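Long-range contacts in beta-glucanase (PDB 4LE4), which probably hydrolyses beta-glucans as a fungal glycoside hydrolase of family 131, and was crystallised with cellotriose: residues L82-T87 with A203-G208; D17-S22 with Y30-H35; D6-D11 with G228-S233. All blocks are in the same frame, centred on the assembly; numbering follows the deposited sequence.

Overall arrangement
All three contacts are largely buried. Interaction 1 lies nearest the centre of the chain, about 10 Å from it between centres, against about 12 Å for interaction 3 and about 16 Å for interaction 2. Interactions 1 and 2 share one sheet, since strands 78-84 and 30-34 are neighbours in it; interaction 3 belongs to the other, where strands 2-6 and 222-233 pair. The two sheets meet where W205 and V207 pack on V229. Chemistry follows place: a backbone bond pair with apolar and CH-pi packing in interaction 1, a loop tryptophan laid on a strand in interaction 2, and a salt bridge, cation-pi contact and bridging waters in interaction 3. Y30 OH bonds G7 O, tying interactions 2 and 3.

Interaction 1 (L82-T87 with A203-G208)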
loop_
_atom_site.group_PDB
_atom_site.type_symbol
_atom_site.label_atom_id
_atom_site.label_comp_id
_atom_site.label_asym_id
_atom_site.label_seq_id
_atom_site.Cartn_x
_atom_site.Cartn_y
_atom_site.Cartn_z
ATOM N N LEU A 82 2.305 -3.939 -7.004
ATOM C CA LEU A 82 2.308 -5.380 -6.845
ATOM C C LEU A 82 0.851 -5.729 -6.518
ATOM O O LEU A 82 0.183 -4.976 -5.818
ATOM C CB LEU A 82 3.177 -5.809 -5.636
ATOM C CG LEU A 82 4.608 -5.260 -5.657
ATOM C CD1 LEU A 82 5.345 -5.671 -4.409
ATOM C CD2 LEU A 82 5.292 -5.774 -6.903
ATOM N N ILE A 83 0.374 -6.851 -7.028
ATOM C CA ILE A 83 -0.990 -7.290 -6.750
ATOM C C ILE A 83 -0.907 -8.680 -6.105
ATOM O O ILE A 83 -0.116 -9.519 -6.530
ATOM C CB ILE A 83 -1.819 -7.356 -8.076
ATOM C CG1 ILE A 83 -2.013 -5.931 -8.617
ATOM C CG2 ILE A 83 -3.256 -7.904 -7.839
ATOM C CD1 ILE A 83 -2.575 -5.916 -10.001
ATOM N N PRO A 84 -1.706 -8.927 -5.046
ATOM C CA PRO A 84 -1.678 -10.234 -4.395
ATOM C C PRO A 84 -1.987 -11.355 -5.399
ATOM O O PRO A 84 -2.910 -11.232 -6.223
ATOM C CB PRO A 84 -2.781 -10.131 -3.331
ATOM C CG PRO A 84 -2.815 -8.658 -3.020
ATOM C CD PRO A 84 -2.682 -8.043 -4.408
ATOM N N GLN A 85 -1.192 -12.429 -5.331
ATOM C CA GLN A 85 -1.392 -13.620 -6.177
ATOM C C GLN A 85 -1.929 -14.608 -5.148
ATOM O O GLN A 85 -1.171 -15.065 -4.292
ATOM C CB GLN A 85 -0.074 -14.158 -6.740
ATOM C CG GLN A 85 -0.240 -15.490 -7.486
ATOM C CD GLN A 85 -1.235 -15.359 -8.610
ATOM O OE1 GLN A 85 -1.010 -14.605 -9.565
ATOM N NE2 GLN A 85 -2.364 -16.080 -8.505
ATOM N N THR A 86 -3.220 -14.898 -5.229
ATOM C CA THR A 86 -3.885 -15.775 -4.260
ATOM C C THR A 86 -5.205 -16.374 -4.788
ATOM O O THR A 86 -5.836 -15.856 -5.717
ATOM C CB THR A 86 -4.201 -14.970 -2.954
ATOM O OG1 THR A 86 -4.878 -15.790 -1.999
ATOM C CG2 THR A 86 -5.101 -13.776 -3.268
ATOM N N THR A 87 -5.604 -17.480 -4.163
ATOM C CA THR A 87 -6.855 -18.144 -4.478
ATOM C C THR A 87 -7.776 -17.959 -3.265
ATOM O O THR A 87 -8.920 -18.387 -3.272
ATOM C CB THR A 87 -6.657 -19.670 -4.714
ATOM O OG1 THR A 87 -6.139 -20.267 -3.521
ATOM C CG2 THR A 87 -5.677 -19.917 -5.852
ATOM N N ALA A 203 -8.390 -9.826 -7.348
ATOM C CA ALA A 203 -7.087 -9.722 -8.002
ATOM C C ALA A 203 -7.033 -8.280 -8.457
ATOM O O ALA A 203 -6.847 -7.998 -9.634
ATOM C CB ALA A 203 -7.008 -10.640 -9.194
ATOM N N ASP A 204 -7.208 -7.365 -7.523
ATOM C CA ASP A 204 -7.195 -5.968 -7.902
ATOM C C ASP A 204 -6.836 -4.991 -6.794
ATOM O O ASP A 204 -7.258 -3.837 -6.826
ATOM C CB ASP A 204 -8.544 -5.598 -8.478
ATOM C CG ASP A 204 -9.656 -5.803 -7.486
ATOM O OD1 ASP A 204 -9.385 -6.291 -6.375
ATOM O OD2 ASP A 204 -10.818 -5.480 -7.816
ATOM N N TRP A 205 -6.082 -5.454 -5.807
ATOM C CA TRP A 205 -5.631 -4.545 -4.767
ATOM C C TRP A 205 -4.199 -4.230 -5.188
ATOM O O TRP A 205 -3.354 -5.129 -5.296
ATOM C CB TRP A 205 -5.628 -5.192 -3.393
ATOM C CG TRP A 205 -5.235 -4.214 -2.332
ATOM C CD1 TRP A 205 -5.592 -2.889 -2.248
ATOM C CD2 TRP A 205 -4.427 -4.480 -1.185
ATOM N NE1 TRP A 205 -5.057 -2.316 -1.112
ATOM C CE2 TRP A 205 -4.333 -3.271 -0.446
ATOM C CE3 TRP A 205 -3.771 -5.623 -0.701
ATOM C CZ2 TRP A 205 -3.613 -3.174 0.734
ATOM C CZ3 TRP A 205 -3.057 -5.519 0.489
ATOM C CH2 TRP A 205 -2.985 -4.307 1.187
ATOM N N HIS A 206 -3.927 -2.949 -5.380
ATOM C CA HIS A 206 -2.628 -2.503 -5.861
ATOM C C HIS A 206 -1.747 -2.018 -4.731
ATOM O O HIS A 206 -1.913 -0.919 -4.229
ATOM C CB HIS A 206 -2.817 -1.392 -6.900
ATOM C CG HIS A 206 -3.523 -1.843 -8.138
ATOM N ND1 HIS A 206 -2.959 -1.747 -9.389
ATOM C CD2 HIS A 206 -4.744 -2.405 -8.315
ATOM C CE1 HIS A 206 -3.799 -2.236 -10.289
ATOM N NE2 HIS A 206 -4.890 -2.644 -9.660
ATOM N N VAL A 207 -0.829 -2.879 -4.322
ATOM C CA VAL A 207 0.120 -2.588 -3.253
ATOM C C VAL A 207 1.240 -1.859 -3.935
ATOM O O VAL A 207 2.093 -2.452 -4.619
ATOM C CB VAL A 207 0.655 -3.878 -2.618
ATOM C CG1 VAL A 207 1.727 -3.555 -1.534
ATOM C CG2 VAL A 207 -0.513 -4.641 -2.029
ATOM N N GLY A 208 1.248 -0.555 -3.735
ATOM C CA GLY A 208 2.238 0.248 -4.402
ATOM C C GLY A 208 1.704 1.644 -4.562
ATOM O O GLY A 208 0.793 2.043 -3.835
#
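The backbones of L82 and V207 exchange two hydrogen bonds, L82 N to V207 O at 2.8 Å and V207 N to L82 O at 2.8 Å. The second runs nearly along the C=O axis of L82, whereas in the first the donor stands above the carbonyl plane of V207. They form an antiparallel hydrogen-bonded pair whose side chains share a face, L82 CB 4.4 Å from V207 CB. Beyond it the chains diverge and CH groups take over: W205 O meets I83 CA at 3.5 Å in a CH...O contact and P84 CD at 3.1 Å. The side chains of P84 and W205 cross at about a right angle, P84 CG reaching the indole edge at W205 CE3 (3.9 Å), while V207 CG2 lies over one indole face towards the rim. I83, with CD1 anti to CA (chi2 170°), lies beside H206 pointing the same way. Its CD1 sits over a face of the imidazole, 4.1 Å from the ring centroid, in a CH-pi contact. E81 and E121 take ND1 and NE2 of H206. With two carboxylates binding its edge and a methyl over its face, this imidazole is probably fixed in its rotation, both ring nitrogens being engaged.

Interaction 2 (D17-S22 with Y30-H35); sequences DLNKWS and YQYYIH
The 3-10 turn 17-20 and the residue after it rest against strand 30-34 without direct backbone pairing, L18 facing Y32 and W21 facing Q31 with 6.2 Å between CA atoms in each pair. W21 carries most of the contact. With CG anti to its backbone N (chi1 -174°), its indole lies across the strand: Q31 CA sits over the centre of the five-membered ring, 3.5 Å from its centroid, and Q31 CB is 3.4 Å from W21 CZ2. Y32 N comes over the same face towards the rim. Y33 CD1 approaches W21 CH2 at 3.8 Å, the two rings nearly parallel but slid apart. On the other flank L18 spreads its branches, CD2 against Y30 CB (3.9 Å) and CD1 over the phenol of Y32, whose opposite face takes H35 CD2. A water lies 2.6 Å from W21 O and is also placed to donate to Y32 O. An alanine at W21 would probably uncover the backbone and CB of Q31, take one aromatic neighbour from Y33, and leave Q85 OE1 with Q31 NE2 alone of its two donors. Behind this layer, strand 30-34 pairs through Q31 with I83 of strand 78-84, and Y30 and Y32 pack on L82.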
loop_
_atom_site.group_PDB
_atom_site.type_symbol
_atom_site.label_atom_id
_atom_site.label_comp_id
_atom_site.label_asym_id
_atom_site.label_seq_id
_atom_site.Cartn_x
_atom_site.Cartn_y
_atom_site.Cartn_z
ATOM N N ASP A 17 13.075 -12.210 -6.772
ATOM C CA ASP A 17 12.139 -13.314 -6.754
ATOM C C ASP A 17 10.795 -12.941 -7.385
ATOM O O ASP A 17 10.012 -13.817 -7.722
ATOM C CB ASP A 17 11.951 -13.831 -5.326
ATOM C CG ASP A 17 13.246 -14.436 -4.748
ATOM O OD1 ASP A 17 14.077 -14.890 -5.561
ATOM O OD2 ASP A 17 13.445 -14.468 -3.505
ATOM N N LEU A 18 10.543 -11.636 -7.553
ATOM C CA LEU A 18 9.310 -11.192 -8.156
ATOM C C LEU A 18 9.298 -11.578 -9.605
ATOM O O LEU A 18 8.224 -11.745 -10.184
ATOM C CB LEU A 18 9.145 -9.667 -8.042
ATOM C CG LEU A 18 8.814 -9.165 -6.632
ATOM C CD1 LEU A 18 8.870 -7.628 -6.637
ATOM C CD2 LEU A 18 7.450 -9.656 -6.192
ATOM N N ASN A 19 10.486 -11.711 -10.198
ATOM C CA ASN A 19 10.593 -12.085 -11.602
ATOM C C ASN A 19 10.152 -13.521 -11.855
ATOM O O ASN A 19 9.989 -13.925 -13.010
ATOM C CB ASN A 19 12.027 -11.929 -12.097
ATOM C CG ASN A 19 12.436 -10.480 -12.290
ATOM O OD1 ASN A 19 13.609 -10.125 -12.079
ATOM N ND2 ASN A 19 11.495 -9.643 -12.712
ATOM N N LYS A 20 9.969 -14.309 -10.799
ATOM C CA LYS A 20 9.539 -15.688 -11.017
ATOM C C LYS A 20 8.083 -15.757 -11.481
ATOM O O LYS A 20 7.644 -16.751 -12.059
ATOM C CB LYS A 20 9.696 -16.508 -9.743
ATOM C CG LYS A 20 11.129 -16.673 -9.280
ATOM C CD LYS A 20 11.142 -17.358 -7.913
ATOM C CE LYS A 20 12.558 -17.567 -7.400
ATOM N NZ LYS A 20 12.538 -18.372 -6.141
ATOM N N TRP A 21 7.339 -14.686 -11.244
ATOM C CA TRP A 21 5.933 -14.649 -11.627
ATOM C C TRP A 21 5.753 -14.243 -13.079
ATOM O O TRP A 21 6.483 -13.393 -13.580
ATOM C CB TRP A 21 5.191 -13.649 -10.750
ATOM C CG TRP A 21 3.714 -13.642 -10.978
ATOM C CD1 TRP A 21 2.778 -14.330 -10.267
ATOM C CD2 TRP A 21 2.997 -12.895 -11.971
ATOM N NE1 TRP A 21 1.530 -14.060 -10.751
ATOM C CE2 TRP A 21 1.628 -13.184 -11.795
ATOM C CE3 TRP A 21 3.379 -12.011 -12.989
ATOM C CZ2 TRP A 21 0.629 -12.619 -12.598
ATOM C CZ3 TRP A 21 2.387 -11.451 -13.789
ATOM C CH2 TRP A 21 1.028 -11.759 -13.587
ATOM N N SER A 22 4.775 -14.862 -13.744
ATOM C CA SER A 22 4.433 -14.546 -15.135
ATOM C C SER A 22 2.993 -14.966 -15.343
ATOM O O SER A 22 2.459 -15.767 -14.580
ATOM C CB SER A 22 5.318 -15.309 -16.133
ATOM O OG SER A 22 4.968 -16.677 -16.146
ATOM N N TYR A 30 2.976 -12.527 -5.187
ATOM C CA TYR A 30 2.653 -11.287 -5.891
ATOM C C TYR A 30 2.712 -11.328 -7.396
ATOM O O TYR A 30 3.656 -11.865 -7.973
ATOM C CB TYR A 30 3.627 -10.173 -5.477
ATOM C CG TYR A 30 3.409 -9.527 -4.118
ATOM C CD1 TYR A 30 2.325 -8.670 -3.891
ATOM C CD2 TYR A 30 4.318 -9.729 -3.081
ATOM C CE1 TYR A 30 2.171 -8.021 -2.660
ATOM C CE2 TYR A 30 4.173 -9.098 -1.840
ATOM C CZ TYR A 30 3.096 -8.238 -1.643
ATOM O OH TYR A 30 2.973 -7.574 -0.455
ATOM N N GLN A 31 1.728 -10.706 -8.041
ATOM C CA GLN A 31 1.762 -10.583 -9.479
ATOM C C GLN A 31 2.636 -9.331 -9.718
ATOM O O GLN A 31 2.414 -8.256 -9.107
ATOM C CB GLN A 31 0.366 -10.328 -10.052
ATOM C CG GLN A 31 -0.701 -11.261 -9.537
ATOM C CD GLN A 31 -1.981 -11.144 -10.345
ATOM O OE1 GLN A 31 -2.333 -10.058 -10.811
ATOM N NE2 GLN A 31 -2.695 -12.270 -10.503
ATOM N N TYR A 32 3.601 -9.451 -10.612
ATOM C CA TYR A 32 4.485 -8.340 -10.910
ATOM C C TYR A 32 4.432 -8.017 -12.402
ATOM O O TYR A 32 5.022 -8.721 -13.231
ATOM C CB TYR A 32 5.905 -8.700 -10.455
ATOM C CG TYR A 32 6.888 -7.578 -10.701
ATOM C CD1 TYR A 32 6.703 -6.335 -10.112
ATOM C CD2 TYR A 32 7.953 -7.749 -11.574
ATOM C CE1 TYR A 32 7.567 -5.255 -10.399
ATOM C CE2 TYR A 32 8.829 -6.680 -11.861
ATOM C CZ TYR A 32 8.618 -5.449 -11.274
ATOM O OH TYR A 32 9.441 -4.387 -11.573
ATOM N N TYR A 33 3.653 -6.986 -12.759
ATOM C CA TYR A 33 3.562 -6.583 -14.156
ATOM C C TYR A 33 3.288 -5.099 -14.354
ATOM O O TYR A 33 3.580 -4.582 -15.426
ATOM C CB TYR A 33 2.529 -7.421 -14.925
ATOM C CG TYR A 33 1.091 -7.227 -14.480
ATOM C CD1 TYR A 33 0.557 -7.996 -13.451
ATOM C CD2 TYR A 33 0.260 -6.312 -15.120
ATOM C CE1 TYR A 33 -0.765 -7.883 -13.070
ATOM C CE2 TYR A 33 -1.070 -6.175 -14.749
ATOM C CZ TYR A 33 -1.582 -6.965 -13.720
ATOM O OH TYR A 33 -2.891 -6.818 -13.308
ATOM N N ILE A 34 2.777 -4.411 -13.324
ATOM C CA ILE A 34 2.499 -2.969 -13.425
ATOM C C ILE A 34 3.759 -2.221 -12.991
ATOM O O ILE A 34 3.950 -1.879 -11.820
ATOM C CB ILE A 34 1.288 -2.576 -12.552
ATOM C CG1 ILE A 34 0.086 -3.425 -13.008
ATOM C CG2 ILE A 34 0.972 -1.051 -12.669
ATOM C CD1 ILE A 34 -1.200 -3.187 -12.220
ATOM N N HIS A 35 4.630 -2.006 -13.966
ATOM C CA HIS A 35 5.900 -1.333 -13.730
ATOM C C HIS A 35 6.395 -0.827 -15.077
ATOM O O HIS A 35 5.856 -1.200 -16.125
ATOM C CB HIS A 35 6.931 -2.321 -13.128
ATOM C CG HIS A 35 7.156 -3.556 -13.954
ATOM N ND1 HIS A 35 7.885 -3.553 -15.126
ATOM C CD2 HIS A 35 6.744 -4.837 -13.775
ATOM C CE1 HIS A 35 7.915 -4.773 -15.633
ATOM N NE2 HIS A 35 7.229 -5.572 -14.831
HETATM O O HOH W 1 7.182 -10.853 -13.313
#

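Interaction 3 (D6-D11 with G228-S233)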
loop_
_atom_site.group_PDB
_atom_site.type_symbol
_atom_site.label_atom_id
_atom_site.label_comp_id
_atom_site.label_asym_id
_atom_site.label_seq_id
_atom_site.Cartn_x
_atom_site.Cartn_y
_atom_site.Cartn_z
ATOM N N ASP A 6 -0.342 -13.739 2.661
ATOM C CA ASP A 6 0.815 -13.103 3.280
ATOM C C ASP A 6 1.683 -12.387 2.241
ATOM O O ASP A 6 2.283 -13.019 1.352
ATOM C CB ASP A 6 1.653 -14.167 3.990
ATOM C CG ASP A 6 2.547 -13.592 5.055
ATOM O OD1 ASP A 6 3.023 -12.444 4.870
ATOM O OD2 ASP A 6 2.801 -14.299 6.070
ATOM N N GLY A 7 1.782 -11.062 2.373
ATOM C CA GLY A 7 2.582 -10.334 1.420
ATOM C C GLY A 7 3.776 -9.705 2.095
ATOM O O GLY A 7 4.279 -8.696 1.620
ATOM N N ARG A 8 4.265 -10.321 3.166
ATOM C CA ARG A 8 5.386 -9.750 3.882
ATOM C C ARG A 8 6.782 -10.042 3.351
ATOM O O ARG A 8 7.743 -9.585 3.937
ATOM C CB ARG A 8 5.266 -10.115 5.354
ATOM C CG ARG A 8 4.093 -9.358 5.968
ATOM C CD ARG A 8 3.820 -9.752 7.369
ATOM N NE ARG A 8 3.421 -11.149 7.534
ATOM C CZ ARG A 8 3.180 -11.697 8.720
ATOM N NH1 ARG A 8 2.812 -12.973 8.810
ATOM N NH2 ARG A 8 3.321 -10.973 9.824
ATOM N N PHE A 9 6.845 -10.795 2.244
ATOM C CA PHE A 9 8.061 -11.174 1.506
ATOM C C PHE A 9 8.956 -12.150 2.289
ATOM O O PHE A 9 10.087 -12.399 1.882
ATOM C CB PHE A 9 8.899 -9.927 1.179
ATOM C CG PHE A 9 8.138 -8.811 0.474
ATOM C CD1 PHE A 9 7.831 -8.902 -0.868
ATOM C CD2 PHE A 9 7.776 -7.658 1.166
ATOM C CE1 PHE A 9 7.167 -7.850 -1.533
ATOM C CE2 PHE A 9 7.112 -6.602 0.504
ATOM C CZ PHE A 9 6.816 -6.714 -0.843
ATOM N N ASN A 10 8.436 -12.716 3.373
ATOM C CA ASN A 10 9.245 -13.581 4.233
ATOM C C ASN A 10 9.914 -14.789 3.597
ATOM O O ASN A 10 10.939 -15.246 4.112
ATOM C CB ASN A 10 8.451 -14.017 5.469
ATOM C CG ASN A 10 8.259 -12.896 6.457
ATOM O OD1 ASN A 10 9.058 -11.948 6.525
ATOM N ND2 ASN A 10 7.224 -13.010 7.262
ATOM N N ASP A 11 9.365 -15.289 2.494
ATOM C CA ASP A 11 9.975 -16.418 1.800
ATOM C C ASP A 11 10.826 -15.975 0.605
ATOM O O ASP A 11 11.283 -16.805 -0.179
ATOM C CB ASP A 11 8.903 -17.413 1.345
ATOM C CG ASP A 11 8.387 -18.278 2.487
ATOM O OD1 ASP A 11 8.840 -18.103 3.638
ATOM O OD2 ASP A 11 7.518 -19.157 2.242
ATOM N N GLY A 228 4.849 -5.390 6.499
ATOM C CA GLY A 228 3.628 -5.867 7.113
ATOM C C GLY A 228 2.396 -5.896 6.233
ATOM O O GLY A 228 1.306 -5.670 6.715
ATOM N N VAL A 229 2.561 -6.204 4.967
ATOM C CA VAL A 229 1.423 -6.278 4.061
ATOM C C VAL A 229 0.827 -7.696 4.108
ATOM O O VAL A 229 1.516 -8.644 3.795
ATOM C CB VAL A 229 1.873 -6.019 2.622
ATOM C CG1 VAL A 229 0.649 -6.102 1.670
ATOM C CG2 VAL A 229 2.573 -4.614 2.527
ATOM N N TYR A 230 -0.424 -7.832 4.518
ATOM C CA TYR A 230 -1.087 -9.145 4.557
ATOM C C TYR A 230 -2.596 -8.954 4.695
ATOM O O TYR A 230 -3.086 -7.861 5.002
ATOM C CB TYR A 230 -0.523 -10.038 5.695
ATOM C CG TYR A 230 -0.825 -9.592 7.120
ATOM C CD1 TYR A 230 -1.872 -10.178 7.843
ATOM C CD2 TYR A 230 -0.052 -8.607 7.758
ATOM C CE1 TYR A 230 -2.144 -9.800 9.168
ATOM C CE2 TYR A 230 -0.321 -8.222 9.081
ATOM C CZ TYR A 230 -1.372 -8.834 9.770
ATOM O OH TYR A 230 -1.633 -8.500 11.072
ATOM N N ILE A 231 -3.338 -10.014 4.431
ATOM C CA ILE A 231 -4.792 -9.957 4.489
ATOM C C ILE A 231 -5.280 -11.061 5.412
ATOM O O ILE A 231 -4.866 -12.208 5.274
ATOM C CB ILE A 231 -5.396 -10.173 3.106
ATOM C CG1 ILE A 231 -4.980 -9.026 2.158
ATOM C CG2 ILE A 231 -6.922 -10.220 3.242
ATOM C CD1 ILE A 231 -5.218 -9.349 0.642
ATOM N N GLU A 232 -6.160 -10.717 6.346
ATOM C CA GLU A 232 -6.650 -11.714 7.291
ATOM C C GLU A 232 -8.173 -11.627 7.448
ATOM O O GLU A 232 -8.799 -10.625 7.084
ATOM C CB GLU A 232 -5.927 -11.529 8.638
ATOM C CG GLU A 232 -6.599 -10.610 9.588
ATOM C CD GLU A 232 -5.778 -10.251 10.821
ATOM O OE1 GLU A 232 -5.140 -11.122 11.437
ATOM O OE2 GLU A 232 -5.801 -9.070 11.193
ATOM N N SER A 233 -8.776 -12.699 7.954
ATOM C CA SER A 233 -10.219 -12.684 8.157
ATOM C C SER A 233 -10.511 -13.138 9.564
ATOM O O SER A 233 -9.612 -13.613 10.261
ATOM C CB SER A 233 -10.927 -13.625 7.188
ATOM O OG SER A 233 -10.452 -14.944 7.375
HETATM O O HOH W 2 5.017 -6.392 3.390
HETATM O O HOH W 3 7.438 -6.897 4.844
#
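G7 and V229 meet at the tight part of the contact, where G7 N gives V229 O a weak bond of 2.8 Å, bent to 130° at the hydrogen. A side chain on G7 would point at that same oxygen, which suits glycine here. R8 closes in beside it: CG is 3.4 Å from V229 O and 3.7 Å from G228 CA. Further out the fit is looser. The chain of R8 bends about CG-CD, which puts NE to one side (chi3 -63°), and runs alongside Y230, R8 CZ standing 5.0 Å from the ring centroid, over the face, in a cation-pi contact with planes 35° apart. D6, partly exposed, binds this guanidinium side-on: R8 NE reaches D6 OD1 and R8 NH1 reaches D6 OD2, each at 3.0 Å. These paired bonds are likely to limit its rotation. R8 N also bonds OD1, almost in line with the CG-OD1 bond. Two waters supplement the direct contacts, one bridging G7 O to V229 N, the other R8 O and, weakly, G228 N. D6 and Y230 form an antiparallel non-hydrogen-bonded pair, ending strand 2-6 beside 222-233, before an Asx turn at D6 leads the chain off a sheet of the beta-sandwich expected for the concanavalin clan.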